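Predicted metal-dependent hydrolase of the TIM-barrel fold (Lactobacillus casei, PDB 2QPX) is of unknown exact function but, as a zinc-binding TIM-barrel protein of the amidohydrolase family, is probably a metal-dependent hydrolase. Local coordinates at the interface of chains A and B. Numbering follows the deposited sequence. Chains: chain A/B, Predicted metal-dependent hydrolase of the TIM-barrel fold.

Contact 1: the interface of chains A and B. Residues chain A 270, 274, 303, 306-307; chain B 231, 238, 266, 289, 292-293.
A:Glu306 OE1, one oxygen of the side-chain carboxylate, accepts from both chains. The phenol hydroxyl OH of B:Tyr266 donates to it at 2.6 Å, nearly along the C-O axis, and A:Arg270 NE reaches it at 2.7 Å from the syn side, 29° out of the carboxylate plane. A:Arg270 NH2 gives the second, straighter bond of this side-on pairing, 3.0 Å to A:Glu306 OE2 (174° at H), through the syn lone pair. The two-point salt bridge holds the carboxylate's rotation, sets OE1 toward the tyrosine hydroxyl, and would probably balance the charge. Tyrosine suits the place because its hydroxyl can serve both carboxylate and water: B:Tyr266 OH lies 2.9 Å from water 1, which is 2.8 Å from A:Arg270 O, a carbonyl of helix 269-278. CG of B:Tyr266 stands anti to the backbone N (chi1 -179°), sending the ring out toward chain A, while B:Leu289 CD2 lies centrally over one ring face and steadies it from its own side.

Beside this polar cluster the contact is apolar. A:Leu307 runs past B:Tyr266 in the opposite direction, its CD1 methyl 3.7 Å from B:Tyr266 CE1. The same methyl sits over the centre of the B:Tyr231 ring, and so lies between the two tyrosines. The other branch, CD2, extends the contact to B:Tyr231 CE2 at 3.7 Å and to B:Gly293 CA, where the lack of a side chain leaves space for the methyl. Farther along, the CE methyl of selenomethionine B:Met238, brought round by the bend at its third torsion, lies over the middle of the A:Tyr274 ring, 3.3 Å from A:Tyr274 CG. B:Tyr231 meets that ring at its edge.

B:Tyr231 and B:Tyr266 closely follow the zinc-binding histidines B:His228 and B:His264 in sequence; if this pairing exists in solution, it may help hold those metal-ligand loops in place.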
ATOM      1  N   ARG A 270      -1.177  -2.935   7.133  1.00 17.46           N
ATOM      2  CA  ARG A 270      -0.059  -2.190   7.729  1.00 17.37           C
ATOM      3  C   ARG A 270      -0.617  -1.074   8.620  1.00 18.53           C
ATOM      4  O   ARG A 270      -0.085  -0.756   9.656  1.00 18.12           O
ATOM      5  CB  ARG A 270       0.899  -1.602   6.682  1.00 17.66           C
ATOM      6  CG  ARG A 270       1.898  -2.600   6.093  1.00 17.98           C
ATOM      7  CD  ARG A 270       2.857  -1.959   5.050  1.00 17.37           C
ATOM      8  NE  ARG A 270       4.036  -2.820   4.778  1.00 18.63           N
ATOM      9  CZ  ARG A 270       4.722  -2.850   3.638  1.00 18.92           C
ATOM     10  NH1 ARG A 270       4.309  -2.180   2.568  1.00 21.37           N
ATOM     11  NH2 ARG A 270       5.801  -3.604   3.543  1.00 19.83           N
ATOM     12  N   TYR A 274       0.066  -0.745  12.619  1.00 16.63           N
ATOM     13  CA  TYR A 274       0.507   0.551  13.142  1.00 17.08           C
ATOM     14  C   TYR A 274      -0.408   1.014  14.279  1.00 16.44           C
ATOM     15  O   TYR A 274       0.073   1.369  15.372  1.00 17.93           O
ATOM     16  CB  TYR A 274       0.612   1.605  12.020  1.00 18.95           C
ATOM     17  CG  TYR A 274       0.658   2.994  12.601  1.00 18.99           C
ATOM     18  CD1 TYR A 274       1.786   3.453  13.237  1.00 18.70           C
ATOM     19  CD2 TYR A 274      -0.494   3.778  12.630  1.00 19.78           C
ATOM     20  CE1 TYR A 274       1.772   4.694  13.880  1.00 18.47           C
ATOM     21  CE2 TYR A 274      -0.510   5.012  13.238  1.00 22.76           C
ATOM     22  CZ  TYR A 274       0.614   5.464  13.852  1.00 20.06           C
ATOM     23  OH  TYR A 274       0.594   6.691  14.483  1.00 23.87           O
ATOM     24  N   GLU A 303       3.678  -8.318   6.484  1.00 16.05           N
ATOM     25  CA  GLU A 303       3.476  -6.870   6.393  1.00 16.88           C
ATOM     26  C   GLU A 303       2.697  -6.350   7.616  1.00 17.74           C
ATOM     27  O   GLU A 303       3.042  -5.315   8.187  1.00 18.61           O
ATOM     28  CB  GLU A 303       2.735  -6.492   5.105  1.00 18.32           C
ATOM     29  CG  GLU A 303       3.533  -6.657   3.821  1.00 18.60           C
ATOM     30  CD  GLU A 303       2.670  -6.597   2.560  1.00 21.46           C
ATOM     31  OE1 GLU A 303       1.575  -5.985   2.595  1.00 23.57           O
ATOM     32  OE2 GLU A 303       3.088  -7.191   1.519  1.00 26.50           O
ATOM     33  N   GLU A 306       4.903  -5.811  10.893  1.00 17.46           N
ATOM     34  CA  GLU A 306       6.123  -4.989  10.855  1.00 18.15           C
ATOM     35  C   GLU A 306       6.252  -4.075  12.072  1.00 20.42           C
ATOM     36  O   GLU A 306       7.353  -3.924  12.622  1.00 19.28           O
ATOM     37  CB  GLU A 306       6.154  -4.189   9.535  1.00 20.13           C
ATOM     38  CG  GLU A 306       6.462  -5.064   8.361  1.00 19.59           C
ATOM     39  CD  GLU A 306       6.231  -4.430   7.011  1.00 18.82           C
ATOM     40  OE1 GLU A 306       5.637  -3.336   6.929  1.00 18.06           O
ATOM     41  OE2 GLU A 306       6.664  -5.042   5.988  1.00 20.41           O
ATOM     42  N   LEU A 307       5.145  -3.482  12.517  1.00 17.28           N
ATOM     43  CA  LEU A 307       5.131  -2.614  13.686  1.00 16.30           C
ATOM     44  C   LEU A 307       4.277  -3.109  14.830  1.00 17.07           C
ATOM     45  O   LEU A 307       4.430  -2.655  15.924  1.00 18.51           O
ATOM     46  CB  LEU A 307       4.613  -1.210  13.333  1.00 17.65           C
ATOM     47  CG  LEU A 307       5.421  -0.377  12.343  1.00 17.82           C
ATOM     48  CD1 LEU A 307       4.742   0.978  12.108  1.00 21.28           C
ATOM     49  CD2 LEU A 307       6.859  -0.210  12.792  1.00 20.61           C
TER
ATOM     50  N   TYR B 231       4.895   7.416   9.438  1.00 21.40           N
ATOM     51  CA  TYR B 231       5.050   6.875  10.816  1.00 21.82           C
ATOM     52  C   TYR B 231       5.234   7.928  11.904  1.00 22.85           C
ATOM     53  O   TYR B 231       6.290   8.470  12.062  1.00 23.85           O
ATOM     54  CB  TYR B 231       6.172   5.816  10.804  1.00 22.61           C
ATOM     55  CG  TYR B 231       6.369   4.914  12.033  1.00 20.25           C
ATOM     56  CD1 TYR B 231       5.484   4.898  13.105  1.00 22.26           C
ATOM     57  CD2 TYR B 231       7.489   4.128  12.109  1.00 22.44           C
ATOM     58  CE1 TYR B 231       5.695   4.078  14.201  1.00 21.63           C
ATOM     59  CE2 TYR B 231       7.734   3.319  13.209  1.00 20.67           C
ATOM     60  CZ  TYR B 231       6.841   3.298  14.255  1.00 20.72           C
ATOM     61  OH  TYR B 231       7.038   2.479  15.368  1.00 23.02           O
HETATM   62  N   MSE B 238      -1.972  10.064  10.340  1.00 23.65           N
HETATM   63  CA  MSE B 238      -1.127   9.396   9.331  0.50 24.86           C
HETATM   64  C   MSE B 238      -1.821   9.485   7.968  1.00 22.28           C
HETATM   65  O   MSE B 238      -1.144   9.380   6.913  1.00 21.39           O
HETATM   66  CB  MSE B 238      -0.769   7.924   9.745  0.50 25.71           C
HETATM   67  CG  MSE B 238       0.040   7.057   8.694  0.50 25.73           C
HETATM   68 SE   MSE B 238       0.165   5.070   9.032  0.40 27.03          SE
HETATM   69  CE  MSE B 238       1.799   4.903  10.123  0.50 24.50           C
ATOM     70  N   TYR B 266       7.492   5.517   5.415  1.00 15.93           N
ATOM     71  CA  TYR B 266       6.579   4.375   5.686  1.00 15.66           C
ATOM     72  C   TYR B 266       5.264   4.816   6.326  1.00 16.93           C
ATOM     73  O   TYR B 266       5.295   5.567   7.324  1.00 18.02           O
ATOM     74  CB  TYR B 266       7.297   3.419   6.614  1.00 16.13           C
ATOM     75  CG  TYR B 266       6.532   2.147   6.999  1.00 15.65           C
ATOM     76  CD1 TYR B 266       5.670   2.142   8.092  1.00 19.11           C
ATOM     77  CD2 TYR B 266       6.668   0.986   6.278  1.00 14.97           C
ATOM     78  CE1 TYR B 266       4.956   0.997   8.436  1.00 17.10           C
ATOM     79  CE2 TYR B 266       5.998  -0.180   6.630  1.00 16.47           C
ATOM     80  CZ  TYR B 266       5.147  -0.163   7.711  1.00 16.69           C
ATOM     81  OH  TYR B 266       4.484  -1.314   8.066  1.00 17.96           O
ATOM     82  N   LEU B 289      11.250   3.324  10.447  1.00 19.38           N
ATOM     83  CA  LEU B 289      10.904   1.984  10.024  1.00 19.84           C
ATOM     84  C   LEU B 289      12.113   1.031  10.193  1.00 21.54           C
ATOM     85  O   LEU B 289      11.940  -0.064  10.745  1.00 20.78           O
ATOM     86  CB  LEU B 289      10.380   1.986   8.579  1.00 19.29           C
ATOM     87  CG  LEU B 289       9.934   0.622   7.988  1.00 19.53           C
ATOM     88  CD1 LEU B 289      11.107  -0.294   7.585  1.00 19.75           C
ATOM     89  CD2 LEU B 289       8.950  -0.165   8.869  1.00 19.00           C
ATOM     90  N   LEU B 292      12.624   0.583  14.148  1.00 20.00           N
ATOM     91  CA  LEU B 292      11.437   0.268  14.991  1.00 21.50           C
ATOM     92  C   LEU B 292      10.503  -0.734  14.353  1.00 18.75           C
ATOM     93  O   LEU B 292       9.585  -1.269  15.008  1.00 21.01           O
ATOM     94  CB  LEU B 292      10.692   1.543  15.428  1.00 21.87           C
ATOM     95  CG  LEU B 292      11.527   2.621  16.159  1.00 20.48           C
ATOM     96  CD1 LEU B 292      10.599   3.586  16.901  1.00 22.58           C
ATOM     97  CD2 LEU B 292      12.533   1.994  17.111  1.00 22.24           C
ATOM     98  N   GLY B 293      10.753  -1.033  13.087  1.00 19.32           N
ATOM     99  CA  GLY B 293      10.021  -2.104  12.355  1.00 20.26           C
ATOM    100  C   GLY B 293      11.036  -3.007  11.699  1.00 20.64           C
ATOM    101  O   GLY B 293      11.037  -3.214  10.444  1.00 21.32           O
TER
HETATM  102  O   HOH W   1       2.575  -1.297  10.196  1.00 19.17           O

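Contact 2: the interface of chains A and B. Residues chain A 309-311, 351, 355; chain B 45, 49, 52-53.
The 3-10 helix 310-312 of chain A, entered through A:Pro309, packs with helix 349-367 against the loop that follows helix 47-50 of chain B. B:Asn52 is the central residue there. Its backbone O accepts from A:Tyr310 N at 3.0 Å (164° at H), capping an N-H at the start of the short helix.

The carboxamide of B:Asn52 points to the indole N-H edge of A:Trp355, with amide and ring planes 72° apart. A:Trp355 NE1 and B:Asn52 ND2 lie 2.8 Å apart, yet as modelled both can only donate; flipping the amide end for end would bring OD1 to the indole, a likely hydrogen bond, so the assignment is doubtful. Waters meet both ends of the amide as modelled, and a flip would swap which atom meets which water. Water 3 lies 2.8 Å from B:Asn52 ND2 and 3.0 Å from the amide nitrogen NE2 of A:Gln351. Water 2 joins B:Asn52 OD1, the carboxylate oxygen B:Asp49 OD1 at 2.7 Å and the hydroxyl A:Thr311 OG1 at 2.8 Å. A:Thr311 puts that hydroxyl between backbone N and carbonyl carbon (chi1 53°), leaving its methyl CG2 to pack 3.6 Å from B:Asn52 CG.

A:Tyr310 CD2 lies toward the rim of one indole face and A:Gln351 NE2 toward the rim of the other; together they probably limit the ring's movement. An alanine at A:Trp355 would probably open a gap between these two side chains and leave the B:Asn52 amide without its indole mate. The stiff ring of A:Pro309 fills the far end, meeting the B:Tyr45 hydroxyl tip to tip.

The patch brings a loop of chain B against a short helix of chain A, and would probably help set their relative orientation if this assembly is the biological one.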
ATOM      1  N   PRO A 309       2.585  -5.156  17.955  1.00 14.24           N
ATOM      2  CA  PRO A 309       2.970  -6.182  18.922  1.00 15.30           C
ATOM      3  C   PRO A 309       2.368  -7.529  18.504  1.00 14.54           C
ATOM      4  O   PRO A 309       1.225  -7.590  18.073  1.00 16.78           O
ATOM      5  CB  PRO A 309       2.314  -5.711  20.217  1.00 15.14           C
ATOM      6  CG  PRO A 309       1.952  -4.271  19.983  1.00 16.19           C
ATOM      7  CD  PRO A 309       1.615  -4.227  18.540  1.00 15.85           C
ATOM      8  N   TYR A 310       3.117  -8.599  18.724  1.00 15.31           N
ATOM      9  CA  TYR A 310       2.636  -9.919  18.376  1.00 14.43           C
ATOM     10  C   TYR A 310       1.445 -10.326  19.248  1.00 15.15           C
ATOM     11  O   TYR A 310       0.662 -11.191  18.855  1.00 17.97           O
ATOM     12  CB  TYR A 310       3.781 -10.968  18.482  1.00 15.51           C
ATOM     13  CG  TYR A 310       4.777 -10.851  17.356  1.00 15.71           C
ATOM     14  CD1 TYR A 310       4.495 -11.344  16.084  1.00 18.32           C
ATOM     15  CD2 TYR A 310       6.043 -10.288  17.556  1.00 15.55           C
ATOM     16  CE1 TYR A 310       5.416 -11.222  15.025  1.00 17.70           C
ATOM     17  CE2 TYR A 310       6.952 -10.170  16.521  1.00 16.90           C
ATOM     18  CZ  TYR A 310       6.661 -10.649  15.261  1.00 14.18           C
ATOM     19  OH  TYR A 310       7.571 -10.554  14.241  1.00 18.82           O
ATOM     20  N   THR A 311       1.288  -9.649  20.396  1.00 14.28           N
ATOM     21  CA  THR A 311       0.188  -9.868  21.303  1.00 15.65           C
ATOM     22  C   THR A 311      -1.102  -9.098  20.944  1.00 15.93           C
ATOM     23  O   THR A 311      -2.068  -9.123  21.703  1.00 16.40           O
ATOM     24  CB  THR A 311       0.598  -9.524  22.720  1.00 17.28           C
ATOM     25  OG1 THR A 311       1.146  -8.196  22.740  1.00 18.70           O
ATOM     26  CG2 THR A 311       1.623 -10.585  23.241  1.00 19.13           C
ATOM     27  N   GLN A 351      10.229 -17.793  22.936  1.00 20.31           N
ATOM     28  CA  GLN A 351       9.490 -16.540  22.636  1.00 19.65           C
ATOM     29  C   GLN A 351       8.660 -16.692  21.372  1.00 19.26           C
ATOM     30  O   GLN A 351       7.504 -16.207  21.302  1.00 19.88           O
ATOM     31  CB  GLN A 351      10.468 -15.373  22.529  1.00 17.96           C
ATOM     32  CG  GLN A 351       9.794 -14.021  22.272  1.00 18.56           C
ATOM     33  CD  GLN A 351       8.887 -13.617  23.360  1.00 17.22           C
ATOM     34  OE1 GLN A 351       9.325 -13.024  24.381  1.00 22.85           O
ATOM     35  NE2 GLN A 351       7.583 -13.885  23.175  1.00 20.32           N
ATOM     36  N   TRP A 355       4.562 -16.305  21.288  1.00 19.12           N
ATOM     37  CA  TRP A 355       3.859 -15.421  20.362  1.00 17.63           C
ATOM     38  C   TRP A 355       2.872 -16.175  19.478  1.00 17.42           C
ATOM     39  O   TRP A 355       1.718 -15.721  19.266  1.00 17.58           O
ATOM     40  CB  TRP A 355       4.871 -14.629  19.556  1.00 17.28           C
ATOM     41  CG  TRP A 355       5.507 -13.479  20.316  1.00 17.54           C
ATOM     42  CD1 TRP A 355       4.990 -12.824  21.387  1.00 16.62           C
ATOM     43  CD2 TRP A 355       6.708 -12.807  19.970  1.00 16.84           C
ATOM     44  NE1 TRP A 355       5.808 -11.767  21.739  1.00 17.32           N
ATOM     45  CE2 TRP A 355       6.856 -11.718  20.870  1.00 17.28           C
ATOM     46  CE3 TRP A 355       7.658 -12.983  18.965  1.00 18.65           C
ATOM     47  CZ2 TRP A 355       7.942 -10.863  20.831  1.00 17.10           C
ATOM     48  CZ3 TRP A 355       8.755 -12.111  18.933  1.00 18.08           C
ATOM     49  CH2 TRP A 355       8.856 -11.056  19.840  1.00 18.96           C
TER
ATOM     50  N   TYR B  45       0.613   4.070  27.084  1.00 21.88           N
ATOM     51  CA  TYR B  45       0.455   2.794  26.364  1.00 20.06           C
ATOM     52  C   TYR B  45       1.135   1.685  27.177  1.00 19.46           C
ATOM     53  O   TYR B  45       2.216   1.908  27.719  1.00 22.07           O
ATOM     54  CB  TYR B  45       1.100   2.928  24.986  1.00 17.52           C
ATOM     55  CG  TYR B  45       1.006   1.727  24.076  1.00 16.64           C
ATOM     56  CD1 TYR B  45       1.941   0.704  24.132  1.00 18.00           C
ATOM     57  CD2 TYR B  45       0.019   1.642  23.097  1.00 17.49           C
ATOM     58  CE1 TYR B  45       1.902  -0.375  23.264  1.00 15.05           C
ATOM     59  CE2 TYR B  45      -0.041   0.589  22.221  1.00 16.80           C
ATOM     60  CZ  TYR B  45       0.894  -0.456  22.311  1.00 16.22           C
ATOM     61  OH  TYR B  45       0.910  -1.521  21.434  1.00 16.98           O
ATOM     62  N   ASP B  49       3.004  -4.389  26.269  1.00 16.93           N
ATOM     63  CA  ASP B  49       2.686  -4.525  24.839  1.00 17.24           C
ATOM     64  C   ASP B  49       3.852  -4.058  23.956  1.00 16.39           C
ATOM     65  O   ASP B  49       4.199  -4.696  22.977  1.00 15.62           O
ATOM     66  CB  ASP B  49       1.415  -3.741  24.507  1.00 17.53           C
ATOM     67  CG  ASP B  49       0.160  -4.256  25.228  1.00 20.36           C
ATOM     68  OD1 ASP B  49       0.161  -5.307  25.870  1.00 24.33           O
ATOM     69  OD2 ASP B  49      -0.869  -3.567  25.145  1.00 21.20           O
ATOM     70  N   ASN B  52       6.420  -6.603  23.554  1.00 16.29           N
ATOM     71  CA  ASN B  52       6.034  -7.693  22.698  1.00 16.28           C
ATOM     72  C   ASN B  52       6.081  -7.356  21.209  1.00 17.29           C
ATOM     73  O   ASN B  52       5.531  -8.082  20.365  1.00 16.59           O
ATOM     74  CB  ASN B  52       4.658  -8.264  23.136  1.00 17.02           C
ATOM     75  CG  ASN B  52       4.774  -9.205  24.318  1.00 18.53           C
ATOM     76  OD1 ASN B  52       4.207  -8.958  25.380  1.00 25.34           O
ATOM     77  ND2 ASN B  52       5.513 -10.269  24.143  1.00 16.90           N
ATOM     78  N   ARG B  53       6.773  -6.286  20.867  1.00 18.54           N
ATOM     79  CA  ARG B  53       7.162  -5.947  19.506  1.00 17.36           C
ATOM     80  C   ARG B  53       8.577  -6.381  19.283  1.00 17.24           C
ATOM     81  O   ARG B  53       9.372  -6.431  20.237  1.00 19.54           O
ATOM     82  CB  ARG B  53       7.072  -4.437  19.285  1.00 16.37           C
ATOM     83  CG  ARG B  53       5.680  -3.868  19.561  1.00 17.14           C
ATOM     84  CD  ARG B  53       5.637  -2.361  19.473  1.00 16.81           C
ATOM     85  NE  ARG B  53       5.914  -1.854  18.143  1.00 16.55           N
ATOM     86  CZ  ARG B  53       7.015  -1.223  17.748  1.00 16.83           C
ATOM     87  NH1 ARG B  53       8.060  -1.046  18.534  1.00 18.18           N
ATOM     88  NH2 ARG B  53       7.063  -0.741  16.536  1.00 19.55           N
TER
HETATM   89  O   HOH W   2       1.439  -7.659  25.463  1.00 23.89           O
HETATM   90  O   HOH W   3       5.519 -12.918  25.083  1.00 24.77           O

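The centres of contact 1 and contact 2 lie about 14 Å apart, within the same A-B interface. They share no residue, but A:Leu307 of contact 1 and A:Pro309 of contact 2 belong to the same short segment after helix 297-304, which therefore ties the patches together on chain A. On chain B the residues come from separate parts of the sequence, 45-53 and 231-293. The interface is not an exact two-fold, so the two chains need not contribute the same surfaces. The deposited assembly holds three copies, but the structure alone does not show whether this is the state in solution.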